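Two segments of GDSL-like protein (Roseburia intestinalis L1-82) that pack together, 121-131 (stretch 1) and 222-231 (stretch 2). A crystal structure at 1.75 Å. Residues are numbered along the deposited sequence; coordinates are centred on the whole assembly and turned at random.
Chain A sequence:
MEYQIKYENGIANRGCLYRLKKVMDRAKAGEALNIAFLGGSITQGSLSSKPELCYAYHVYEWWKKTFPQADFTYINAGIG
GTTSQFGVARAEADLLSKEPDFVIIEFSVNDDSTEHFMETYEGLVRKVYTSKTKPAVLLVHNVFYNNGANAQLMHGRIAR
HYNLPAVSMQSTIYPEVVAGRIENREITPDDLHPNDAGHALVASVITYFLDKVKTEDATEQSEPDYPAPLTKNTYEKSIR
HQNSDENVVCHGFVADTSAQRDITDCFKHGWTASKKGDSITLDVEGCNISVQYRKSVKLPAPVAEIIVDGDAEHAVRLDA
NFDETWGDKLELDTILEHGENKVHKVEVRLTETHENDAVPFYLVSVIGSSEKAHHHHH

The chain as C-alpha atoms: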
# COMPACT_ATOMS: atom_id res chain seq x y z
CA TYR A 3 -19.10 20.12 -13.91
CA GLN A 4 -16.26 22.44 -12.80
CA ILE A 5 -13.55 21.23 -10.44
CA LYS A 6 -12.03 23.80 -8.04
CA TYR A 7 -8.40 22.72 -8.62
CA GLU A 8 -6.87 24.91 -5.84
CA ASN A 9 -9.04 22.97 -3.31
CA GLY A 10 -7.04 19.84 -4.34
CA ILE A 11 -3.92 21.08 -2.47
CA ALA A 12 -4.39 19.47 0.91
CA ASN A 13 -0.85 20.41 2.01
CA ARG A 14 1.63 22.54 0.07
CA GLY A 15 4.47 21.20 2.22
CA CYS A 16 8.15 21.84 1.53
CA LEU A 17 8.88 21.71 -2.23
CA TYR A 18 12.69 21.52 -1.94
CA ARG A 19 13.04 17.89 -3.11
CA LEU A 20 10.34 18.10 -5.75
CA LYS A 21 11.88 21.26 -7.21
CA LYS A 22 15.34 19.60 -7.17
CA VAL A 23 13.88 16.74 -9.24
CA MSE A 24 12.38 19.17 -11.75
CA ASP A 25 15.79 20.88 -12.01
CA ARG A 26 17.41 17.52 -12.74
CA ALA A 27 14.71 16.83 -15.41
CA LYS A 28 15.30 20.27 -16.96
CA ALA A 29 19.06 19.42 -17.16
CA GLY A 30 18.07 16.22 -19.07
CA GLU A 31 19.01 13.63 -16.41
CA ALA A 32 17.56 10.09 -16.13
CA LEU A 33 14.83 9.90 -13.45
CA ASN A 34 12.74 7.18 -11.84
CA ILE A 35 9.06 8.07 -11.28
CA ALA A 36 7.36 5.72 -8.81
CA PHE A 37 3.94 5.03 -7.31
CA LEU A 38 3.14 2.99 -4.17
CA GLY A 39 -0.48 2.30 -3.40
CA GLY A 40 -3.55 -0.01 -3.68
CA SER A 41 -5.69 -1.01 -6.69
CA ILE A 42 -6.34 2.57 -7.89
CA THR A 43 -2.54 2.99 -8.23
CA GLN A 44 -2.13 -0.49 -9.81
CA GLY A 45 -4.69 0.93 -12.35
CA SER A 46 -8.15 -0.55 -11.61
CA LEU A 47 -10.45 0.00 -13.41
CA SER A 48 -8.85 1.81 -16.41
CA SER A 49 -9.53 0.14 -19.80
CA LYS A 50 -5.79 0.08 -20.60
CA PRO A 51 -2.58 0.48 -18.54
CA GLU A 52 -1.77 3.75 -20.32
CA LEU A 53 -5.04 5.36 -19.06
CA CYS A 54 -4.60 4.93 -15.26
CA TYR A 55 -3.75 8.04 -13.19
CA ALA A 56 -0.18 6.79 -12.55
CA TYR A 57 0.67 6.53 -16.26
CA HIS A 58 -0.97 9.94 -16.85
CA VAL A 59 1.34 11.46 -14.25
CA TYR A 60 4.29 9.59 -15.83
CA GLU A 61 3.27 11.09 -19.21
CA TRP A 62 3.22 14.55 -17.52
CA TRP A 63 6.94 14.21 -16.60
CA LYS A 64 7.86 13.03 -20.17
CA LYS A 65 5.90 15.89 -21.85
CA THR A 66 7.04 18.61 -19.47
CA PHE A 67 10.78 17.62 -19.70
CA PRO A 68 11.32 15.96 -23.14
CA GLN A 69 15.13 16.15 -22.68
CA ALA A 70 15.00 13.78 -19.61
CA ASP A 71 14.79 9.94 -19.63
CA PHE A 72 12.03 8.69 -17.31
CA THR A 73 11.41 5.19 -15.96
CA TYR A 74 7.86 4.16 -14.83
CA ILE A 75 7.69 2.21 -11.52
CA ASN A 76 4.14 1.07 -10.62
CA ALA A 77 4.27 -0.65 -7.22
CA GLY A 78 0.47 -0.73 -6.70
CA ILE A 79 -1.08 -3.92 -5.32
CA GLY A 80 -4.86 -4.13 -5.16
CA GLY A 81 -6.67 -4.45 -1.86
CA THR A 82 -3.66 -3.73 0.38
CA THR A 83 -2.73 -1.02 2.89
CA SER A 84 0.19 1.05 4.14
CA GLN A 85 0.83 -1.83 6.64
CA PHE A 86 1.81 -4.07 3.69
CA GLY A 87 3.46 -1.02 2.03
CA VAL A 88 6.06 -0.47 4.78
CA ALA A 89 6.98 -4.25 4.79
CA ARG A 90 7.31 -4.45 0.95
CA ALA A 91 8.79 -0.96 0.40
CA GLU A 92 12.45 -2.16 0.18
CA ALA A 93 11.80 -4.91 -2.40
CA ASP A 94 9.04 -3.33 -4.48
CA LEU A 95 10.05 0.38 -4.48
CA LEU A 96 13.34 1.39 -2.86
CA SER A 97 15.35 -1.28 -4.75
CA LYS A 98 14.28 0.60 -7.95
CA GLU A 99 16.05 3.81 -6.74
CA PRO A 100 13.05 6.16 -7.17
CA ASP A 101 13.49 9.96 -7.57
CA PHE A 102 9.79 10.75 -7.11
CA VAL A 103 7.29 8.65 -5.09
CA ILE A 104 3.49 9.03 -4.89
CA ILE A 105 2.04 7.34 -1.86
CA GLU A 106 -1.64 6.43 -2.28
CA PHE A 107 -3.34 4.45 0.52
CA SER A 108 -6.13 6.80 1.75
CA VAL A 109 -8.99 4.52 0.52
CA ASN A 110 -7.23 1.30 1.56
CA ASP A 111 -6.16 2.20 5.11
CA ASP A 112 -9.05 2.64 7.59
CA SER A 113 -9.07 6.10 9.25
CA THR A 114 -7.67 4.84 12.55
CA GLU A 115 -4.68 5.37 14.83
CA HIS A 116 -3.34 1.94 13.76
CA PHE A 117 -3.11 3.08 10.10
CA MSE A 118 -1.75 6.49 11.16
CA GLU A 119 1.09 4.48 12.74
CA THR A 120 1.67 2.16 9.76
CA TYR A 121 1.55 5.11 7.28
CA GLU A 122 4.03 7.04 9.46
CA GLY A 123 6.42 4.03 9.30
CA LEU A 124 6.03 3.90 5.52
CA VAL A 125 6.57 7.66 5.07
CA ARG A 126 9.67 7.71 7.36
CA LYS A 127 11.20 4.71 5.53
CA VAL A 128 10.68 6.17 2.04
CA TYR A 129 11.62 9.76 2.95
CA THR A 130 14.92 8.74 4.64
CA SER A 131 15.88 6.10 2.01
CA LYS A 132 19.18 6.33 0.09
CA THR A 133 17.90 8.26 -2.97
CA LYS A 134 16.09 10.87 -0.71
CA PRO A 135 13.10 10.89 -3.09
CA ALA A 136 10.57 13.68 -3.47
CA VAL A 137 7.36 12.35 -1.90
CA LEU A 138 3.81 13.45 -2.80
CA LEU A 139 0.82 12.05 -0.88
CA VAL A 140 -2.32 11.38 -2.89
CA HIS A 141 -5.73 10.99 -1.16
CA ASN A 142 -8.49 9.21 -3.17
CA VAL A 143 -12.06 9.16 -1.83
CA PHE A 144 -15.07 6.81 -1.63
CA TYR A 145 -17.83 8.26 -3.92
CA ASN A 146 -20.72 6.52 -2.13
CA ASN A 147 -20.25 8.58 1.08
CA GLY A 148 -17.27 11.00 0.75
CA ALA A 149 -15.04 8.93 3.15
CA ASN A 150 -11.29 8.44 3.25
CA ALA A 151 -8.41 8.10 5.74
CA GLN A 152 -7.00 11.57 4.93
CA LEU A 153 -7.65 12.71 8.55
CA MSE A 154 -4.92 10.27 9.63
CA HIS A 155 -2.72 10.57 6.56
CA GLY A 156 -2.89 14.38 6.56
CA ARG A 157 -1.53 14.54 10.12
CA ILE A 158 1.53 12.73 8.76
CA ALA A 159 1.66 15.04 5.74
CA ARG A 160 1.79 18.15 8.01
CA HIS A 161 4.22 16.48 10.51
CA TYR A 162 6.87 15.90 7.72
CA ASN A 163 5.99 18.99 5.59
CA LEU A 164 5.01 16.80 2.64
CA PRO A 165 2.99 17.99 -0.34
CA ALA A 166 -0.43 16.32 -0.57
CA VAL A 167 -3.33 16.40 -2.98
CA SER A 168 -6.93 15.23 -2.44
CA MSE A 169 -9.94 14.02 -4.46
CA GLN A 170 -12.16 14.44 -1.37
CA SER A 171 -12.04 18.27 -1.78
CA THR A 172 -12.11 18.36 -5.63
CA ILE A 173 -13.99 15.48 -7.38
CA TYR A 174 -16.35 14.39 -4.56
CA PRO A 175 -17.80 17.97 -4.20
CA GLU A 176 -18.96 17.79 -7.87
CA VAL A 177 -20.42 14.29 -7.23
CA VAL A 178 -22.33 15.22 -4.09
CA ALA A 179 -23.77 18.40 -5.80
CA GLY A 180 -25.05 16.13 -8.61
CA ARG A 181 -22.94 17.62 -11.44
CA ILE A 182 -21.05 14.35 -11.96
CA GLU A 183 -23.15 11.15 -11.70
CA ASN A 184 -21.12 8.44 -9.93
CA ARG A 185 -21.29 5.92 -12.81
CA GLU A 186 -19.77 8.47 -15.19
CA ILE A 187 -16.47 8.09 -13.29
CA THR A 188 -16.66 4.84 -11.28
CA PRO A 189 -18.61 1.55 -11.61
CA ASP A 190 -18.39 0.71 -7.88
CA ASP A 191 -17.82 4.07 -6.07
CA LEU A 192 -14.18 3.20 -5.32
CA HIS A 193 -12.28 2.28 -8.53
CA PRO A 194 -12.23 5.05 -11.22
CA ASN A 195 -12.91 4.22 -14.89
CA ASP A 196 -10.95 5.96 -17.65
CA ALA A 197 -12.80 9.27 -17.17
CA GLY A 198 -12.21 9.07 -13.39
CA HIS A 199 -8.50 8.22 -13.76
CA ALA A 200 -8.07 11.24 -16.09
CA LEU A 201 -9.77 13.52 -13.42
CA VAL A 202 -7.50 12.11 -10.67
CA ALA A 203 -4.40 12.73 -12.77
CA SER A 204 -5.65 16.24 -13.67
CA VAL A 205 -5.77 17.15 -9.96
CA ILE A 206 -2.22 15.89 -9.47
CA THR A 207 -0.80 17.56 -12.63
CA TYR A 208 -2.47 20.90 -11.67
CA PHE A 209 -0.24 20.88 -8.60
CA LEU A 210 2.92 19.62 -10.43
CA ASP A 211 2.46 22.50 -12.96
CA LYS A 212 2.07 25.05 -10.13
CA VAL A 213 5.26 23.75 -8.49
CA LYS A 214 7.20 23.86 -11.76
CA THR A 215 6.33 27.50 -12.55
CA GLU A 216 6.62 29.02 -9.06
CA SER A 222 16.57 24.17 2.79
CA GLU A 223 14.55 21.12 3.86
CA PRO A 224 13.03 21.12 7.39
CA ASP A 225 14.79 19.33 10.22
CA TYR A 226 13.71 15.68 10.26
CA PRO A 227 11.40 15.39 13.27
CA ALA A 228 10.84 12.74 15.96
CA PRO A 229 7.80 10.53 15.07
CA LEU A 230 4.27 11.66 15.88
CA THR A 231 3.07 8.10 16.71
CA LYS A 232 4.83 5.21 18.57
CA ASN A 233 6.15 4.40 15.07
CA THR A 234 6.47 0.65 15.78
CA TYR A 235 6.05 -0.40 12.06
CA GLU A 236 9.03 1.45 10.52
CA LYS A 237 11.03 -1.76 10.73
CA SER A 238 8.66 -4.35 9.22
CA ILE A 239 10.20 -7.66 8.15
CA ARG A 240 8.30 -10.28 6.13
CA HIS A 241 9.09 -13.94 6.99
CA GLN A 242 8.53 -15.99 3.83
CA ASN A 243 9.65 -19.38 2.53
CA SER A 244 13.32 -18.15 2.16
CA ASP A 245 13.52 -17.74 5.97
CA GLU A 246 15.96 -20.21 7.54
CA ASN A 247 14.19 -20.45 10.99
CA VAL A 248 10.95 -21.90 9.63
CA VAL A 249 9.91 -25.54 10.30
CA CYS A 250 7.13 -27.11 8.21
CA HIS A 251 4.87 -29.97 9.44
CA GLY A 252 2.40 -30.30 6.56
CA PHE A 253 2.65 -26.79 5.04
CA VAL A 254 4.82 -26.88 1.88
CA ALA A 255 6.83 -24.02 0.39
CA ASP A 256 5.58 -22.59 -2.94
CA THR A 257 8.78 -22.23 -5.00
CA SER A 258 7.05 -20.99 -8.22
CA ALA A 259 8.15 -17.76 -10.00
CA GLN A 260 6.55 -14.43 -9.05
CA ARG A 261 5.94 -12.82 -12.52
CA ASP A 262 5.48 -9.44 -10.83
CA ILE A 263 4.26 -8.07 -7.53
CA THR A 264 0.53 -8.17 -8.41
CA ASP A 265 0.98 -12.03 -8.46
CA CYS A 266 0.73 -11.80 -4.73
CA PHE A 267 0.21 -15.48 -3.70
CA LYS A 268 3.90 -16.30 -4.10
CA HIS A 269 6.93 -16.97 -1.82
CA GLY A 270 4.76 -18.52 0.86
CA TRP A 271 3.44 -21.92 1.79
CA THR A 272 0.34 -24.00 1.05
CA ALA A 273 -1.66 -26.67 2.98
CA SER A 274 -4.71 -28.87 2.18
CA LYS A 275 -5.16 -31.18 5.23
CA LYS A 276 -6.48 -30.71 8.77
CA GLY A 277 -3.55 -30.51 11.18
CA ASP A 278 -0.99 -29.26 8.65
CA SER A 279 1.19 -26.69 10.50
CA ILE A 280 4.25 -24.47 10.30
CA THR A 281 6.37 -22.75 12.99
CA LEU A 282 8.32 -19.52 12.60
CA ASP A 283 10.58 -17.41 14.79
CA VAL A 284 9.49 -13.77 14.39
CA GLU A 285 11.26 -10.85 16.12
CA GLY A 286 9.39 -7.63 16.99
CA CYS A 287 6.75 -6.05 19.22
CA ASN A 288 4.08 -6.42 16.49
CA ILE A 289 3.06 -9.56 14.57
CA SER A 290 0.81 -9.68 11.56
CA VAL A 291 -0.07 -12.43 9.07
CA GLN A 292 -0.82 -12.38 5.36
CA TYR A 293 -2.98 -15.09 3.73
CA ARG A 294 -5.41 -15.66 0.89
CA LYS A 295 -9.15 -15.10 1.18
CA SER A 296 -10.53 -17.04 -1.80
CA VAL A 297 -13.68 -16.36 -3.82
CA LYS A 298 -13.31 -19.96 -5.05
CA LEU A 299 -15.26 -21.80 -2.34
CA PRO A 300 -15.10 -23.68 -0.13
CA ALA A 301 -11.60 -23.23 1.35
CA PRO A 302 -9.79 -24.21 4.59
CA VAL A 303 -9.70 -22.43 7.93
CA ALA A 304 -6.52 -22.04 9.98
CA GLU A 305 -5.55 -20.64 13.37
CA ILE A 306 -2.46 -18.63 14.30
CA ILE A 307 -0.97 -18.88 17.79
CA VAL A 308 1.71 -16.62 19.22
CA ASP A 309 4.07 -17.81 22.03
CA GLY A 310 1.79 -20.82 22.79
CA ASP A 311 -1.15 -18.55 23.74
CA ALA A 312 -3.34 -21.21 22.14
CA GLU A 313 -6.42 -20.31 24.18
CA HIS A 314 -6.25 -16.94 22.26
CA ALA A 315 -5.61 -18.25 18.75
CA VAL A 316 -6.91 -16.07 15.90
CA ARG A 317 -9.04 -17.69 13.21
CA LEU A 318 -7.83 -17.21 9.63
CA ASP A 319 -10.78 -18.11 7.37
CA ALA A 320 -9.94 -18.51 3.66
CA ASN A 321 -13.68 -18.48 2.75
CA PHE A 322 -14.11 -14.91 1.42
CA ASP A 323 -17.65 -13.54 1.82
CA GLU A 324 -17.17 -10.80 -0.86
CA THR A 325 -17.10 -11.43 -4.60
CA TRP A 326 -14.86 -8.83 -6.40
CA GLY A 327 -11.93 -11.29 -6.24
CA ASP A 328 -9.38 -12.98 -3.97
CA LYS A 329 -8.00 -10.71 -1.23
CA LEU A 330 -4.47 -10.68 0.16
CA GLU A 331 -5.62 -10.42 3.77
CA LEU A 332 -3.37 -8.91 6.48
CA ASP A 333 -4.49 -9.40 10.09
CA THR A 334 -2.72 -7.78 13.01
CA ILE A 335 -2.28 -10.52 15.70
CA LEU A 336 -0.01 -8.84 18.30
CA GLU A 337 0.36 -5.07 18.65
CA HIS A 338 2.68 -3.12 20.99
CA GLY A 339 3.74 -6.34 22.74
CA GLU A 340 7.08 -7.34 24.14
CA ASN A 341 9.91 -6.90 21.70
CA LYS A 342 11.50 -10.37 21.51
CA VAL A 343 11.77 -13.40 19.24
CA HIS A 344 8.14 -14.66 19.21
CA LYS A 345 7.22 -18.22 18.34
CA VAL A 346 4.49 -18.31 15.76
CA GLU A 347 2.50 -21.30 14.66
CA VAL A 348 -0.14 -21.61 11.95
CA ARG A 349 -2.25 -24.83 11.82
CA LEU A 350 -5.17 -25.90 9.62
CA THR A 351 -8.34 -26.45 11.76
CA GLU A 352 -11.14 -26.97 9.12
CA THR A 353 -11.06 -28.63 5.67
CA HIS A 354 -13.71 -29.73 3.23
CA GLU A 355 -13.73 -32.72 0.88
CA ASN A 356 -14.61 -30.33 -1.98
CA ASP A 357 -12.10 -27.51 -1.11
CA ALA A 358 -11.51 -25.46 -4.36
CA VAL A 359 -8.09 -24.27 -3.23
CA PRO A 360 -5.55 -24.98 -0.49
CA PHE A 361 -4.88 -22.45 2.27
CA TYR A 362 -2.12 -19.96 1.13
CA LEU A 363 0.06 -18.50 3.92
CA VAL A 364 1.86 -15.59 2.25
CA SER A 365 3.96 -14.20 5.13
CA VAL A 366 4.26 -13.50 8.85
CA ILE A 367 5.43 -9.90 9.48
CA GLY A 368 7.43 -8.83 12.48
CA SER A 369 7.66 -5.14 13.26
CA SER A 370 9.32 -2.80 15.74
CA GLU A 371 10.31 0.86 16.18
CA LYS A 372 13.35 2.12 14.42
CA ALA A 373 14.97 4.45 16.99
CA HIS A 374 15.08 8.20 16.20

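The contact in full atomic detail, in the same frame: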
# COMPACT_ATOMS: atom_id res chain seq x y z
N TYR A 121 1.21 4.09 8.29
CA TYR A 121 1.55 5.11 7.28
C TYR A 121 2.76 5.96 7.70
O TYR A 121 3.60 6.28 6.85
CB TYR A 121 0.33 5.97 7.06
CG TYR A 121 0.26 6.84 5.85
CD1 TYR A 121 -0.23 6.34 4.66
CD2 TYR A 121 0.48 8.21 5.96
CE1 TYR A 121 -0.45 7.16 3.58
CE2 TYR A 121 0.26 9.04 4.88
CZ TYR A 121 -0.20 8.51 3.69
OH TYR A 121 -0.50 9.31 2.61
N GLU A 122 2.87 6.30 8.99
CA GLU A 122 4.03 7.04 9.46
C GLU A 122 5.32 6.22 9.22
O GLU A 122 6.32 6.77 8.72
CB GLU A 122 3.93 7.46 10.93
CG GLU A 122 5.17 8.22 11.34
CD GLU A 122 5.06 9.02 12.62
OE1 GLU A 122 5.61 10.17 12.66
OE2 GLU A 122 4.39 8.55 13.53
N GLY A 123 5.30 4.92 9.57
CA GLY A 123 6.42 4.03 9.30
C GLY A 123 6.79 4.01 7.84
O GLY A 123 7.96 4.09 7.50
N LEU A 124 5.78 3.92 6.95
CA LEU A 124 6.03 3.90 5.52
C LEU A 124 6.67 5.22 5.06
O LEU A 124 7.71 5.22 4.31
CB LEU A 124 4.71 3.65 4.77
CG LEU A 124 4.83 3.80 3.26
CD1 LEU A 124 5.80 2.78 2.65
CD2 LEU A 124 3.45 3.71 2.59
N VAL A 125 6.07 6.34 5.47
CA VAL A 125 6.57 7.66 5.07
C VAL A 125 8.03 7.84 5.54
O VAL A 125 8.90 8.32 4.77
CB VAL A 125 5.64 8.80 5.54
CG1 VAL A 125 6.29 10.17 5.40
CG2 VAL A 125 4.29 8.77 4.85
N ARG A 126 8.29 7.60 6.83
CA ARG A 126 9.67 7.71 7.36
C ARG A 126 10.64 6.86 6.52
O ARG A 126 11.72 7.34 6.15
CB ARG A 126 9.73 7.35 8.84
CG ARG A 126 9.05 8.37 9.73
CD ARG A 126 9.07 7.96 11.18
NE ARG A 126 10.44 7.99 11.67
CZ ARG A 126 11.01 9.03 12.28
NH1 ARG A 126 10.37 10.19 12.35
NH2 ARG A 126 12.21 8.88 12.84
N LYS A 127 10.29 5.60 6.24
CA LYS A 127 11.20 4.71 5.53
C LYS A 127 11.50 5.26 4.13
O LYS A 127 12.61 5.19 3.64
CB LYS A 127 10.62 3.29 5.47
CG LYS A 127 11.35 2.29 4.57
CD LYS A 127 10.89 0.87 4.70
CE LYS A 127 11.33 0.23 5.99
NZ LYS A 127 10.53 -0.97 6.34
N VAL A 128 10.46 5.69 3.41
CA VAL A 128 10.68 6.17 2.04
C VAL A 128 11.46 7.49 2.05
O VAL A 128 12.40 7.68 1.26
CB VAL A 128 9.35 6.27 1.27
CG1 VAL A 128 9.52 6.95 -0.07
CG2 VAL A 128 8.68 4.91 1.11
N TYR A 129 11.09 8.40 2.94
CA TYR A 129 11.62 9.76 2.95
C TYR A 129 13.11 9.74 3.32
O TYR A 129 13.89 10.50 2.76
CB TYR A 129 10.82 10.62 3.93
CG TYR A 129 11.17 12.09 3.99
CD1 TYR A 129 10.88 12.97 2.96
CD2 TYR A 129 11.87 12.59 5.08
CE1 TYR A 129 11.17 14.32 3.06
CE2 TYR A 129 12.16 13.95 5.19
CZ TYR A 129 11.81 14.82 4.18
OH TYR A 129 12.05 16.16 4.29
N THR A 130 13.50 8.83 4.22
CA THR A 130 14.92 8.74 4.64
C THR A 130 15.73 7.71 3.85
O THR A 130 16.95 7.48 4.14
CB THR A 130 15.03 8.49 6.15
OG1 THR A 130 14.51 7.18 6.37
CG2 THR A 130 14.29 9.53 6.94
N SER A 131 15.15 7.10 2.82
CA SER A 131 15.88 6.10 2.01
C SER A 131 17.05 6.75 1.24
O SER A 131 17.16 7.99 1.13
CB SER A 131 14.97 5.38 1.07
OG SER A 131 14.40 6.27 0.12
N SER A 222 17.66 23.23 2.56
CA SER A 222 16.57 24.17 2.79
C SER A 222 15.32 23.37 3.19
O SER A 222 14.24 23.90 3.32
CB SER A 222 16.33 25.03 1.57
OG SER A 222 17.54 25.27 0.86
N GLU A 223 15.54 22.08 3.42
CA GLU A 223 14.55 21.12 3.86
C GLU A 223 14.37 21.26 5.37
O GLU A 223 15.31 21.58 6.08
CB GLU A 223 15.10 19.76 3.42
CG GLU A 223 14.33 18.57 3.91
CD GLU A 223 14.53 17.39 2.99
OE1 GLU A 223 15.32 16.48 3.36
OE2 GLU A 223 13.92 17.40 1.88
N PRO A 224 13.16 21.03 5.95
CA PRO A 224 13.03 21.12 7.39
C PRO A 224 13.88 20.06 8.11
O PRO A 224 14.25 18.98 7.53
CB PRO A 224 11.53 20.92 7.67
CG PRO A 224 10.86 21.11 6.33
CD PRO A 224 11.88 20.68 5.30
N ASP A 225 14.18 20.32 9.37
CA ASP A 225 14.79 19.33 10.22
C ASP A 225 13.85 18.11 10.29
O ASP A 225 12.61 18.24 10.41
CB ASP A 225 15.06 19.84 11.62
CG ASP A 225 16.12 20.95 11.66
OD1 ASP A 225 17.01 20.96 10.78
OD2 ASP A 225 16.03 21.79 12.55
N TYR A 226 14.47 16.94 10.24
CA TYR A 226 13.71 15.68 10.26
C TYR A 226 13.22 15.44 11.67
O TYR A 226 14.04 15.23 12.58
CB TYR A 226 14.57 14.53 9.77
CG TYR A 226 13.86 13.20 9.69
CD1 TYR A 226 12.75 13.05 8.87
CD2 TYR A 226 14.35 12.08 10.34
CE1 TYR A 226 12.11 11.82 8.74
CE2 TYR A 226 13.73 10.86 10.22
CZ TYR A 226 12.59 10.73 9.44
OH TYR A 226 11.99 9.51 9.28
N PRO A 227 11.89 15.43 11.90
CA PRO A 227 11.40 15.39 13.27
C PRO A 227 11.30 13.98 13.87
O PRO A 227 11.24 12.97 13.10
CB PRO A 227 10.02 16.03 13.11
CG PRO A 227 9.55 15.55 11.76
CD PRO A 227 10.81 15.60 10.91
N ALA A 228 11.22 13.93 15.21
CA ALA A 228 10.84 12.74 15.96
C ALA A 228 9.45 12.29 15.51
O ALA A 228 8.63 13.14 15.15
CB ALA A 228 10.83 13.04 17.44
N PRO A 229 9.12 10.98 15.53
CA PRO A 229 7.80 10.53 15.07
C PRO A 229 6.64 11.07 15.91
O PRO A 229 6.79 11.40 17.07
CB PRO A 229 7.84 9.00 15.13
CG PRO A 229 9.11 8.66 15.93
CD PRO A 229 10.00 9.87 15.93
N LEU A 230 5.49 11.23 15.26
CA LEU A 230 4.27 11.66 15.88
C LEU A 230 3.60 10.50 16.64
O LEU A 230 3.11 10.68 17.74
CB LEU A 230 3.39 12.21 14.75
CG LEU A 230 2.10 12.87 15.19
CD1 LEU A 230 2.43 14.07 16.07
CD2 LEU A 230 1.29 13.30 13.97
N THR A 231 3.60 9.29 16.07
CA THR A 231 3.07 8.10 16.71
C THR A 231 4.19 7.32 17.39
O THR A 231 5.36 7.72 17.35
CB THR A 231 2.31 7.23 15.68
OG1 THR A 231 3.29 6.53 14.90
CG2 THR A 231 1.45 8.08 14.77
O HOH W 1 12.92 16.68 6.79

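A segment without regular secondary structure (222-231) approaches the end of a helix that begins earlier in the chain (here 121-129), and from Tyr-226 to Thr-231 runs beside it in the opposite direction, Thr-231 beside Glu-122 and Tyr-226 beside Thr-130. Glu-122, Arg-126, Tyr-129 and Thr-130, spaced along one side of the helix, point their CA-to-CB bonds toward the segment. Glu-122, extended with chi1 and chi2 both t, carries its carboxylate out to the segment's backbone: OE1 accepts from Leu-230 N (2.8 Å), while OE2 accepts from both Thr-231 N (2.8 Å) and Thr-231 OG1 (2.7 Å), the latter with chi1 p. Arg-126 starts m and t, then bends at chi3 (p), and its NH1 donates to Pro-227 O (3.0 Å). Its guanidinium is sandwiched, with Tyr-226 OH over one face and Pro-229 CD over the other. Tyr-226 (chi1 t) points its ring at the helix, its OH 3.2 Å from Arg-126 CB; Thr-130 CG2 sits over one face of its ring, 3.3 Å from Tyr-226 CZ. Thr-130, the first residue to leave helical phi/psi, adopts p, and its OG1 donates to Arg-126 O (2.8 Å), back in the helix. Tyr-129 (chi1 t) presents its ring edge, CD2 lying 3.7 Å from Tyr-226 CE1; the rings are slid apart and barely overlap. A water joins Tyr-129 OH (2.7 Å) to Pro-224 O (2.8 Å).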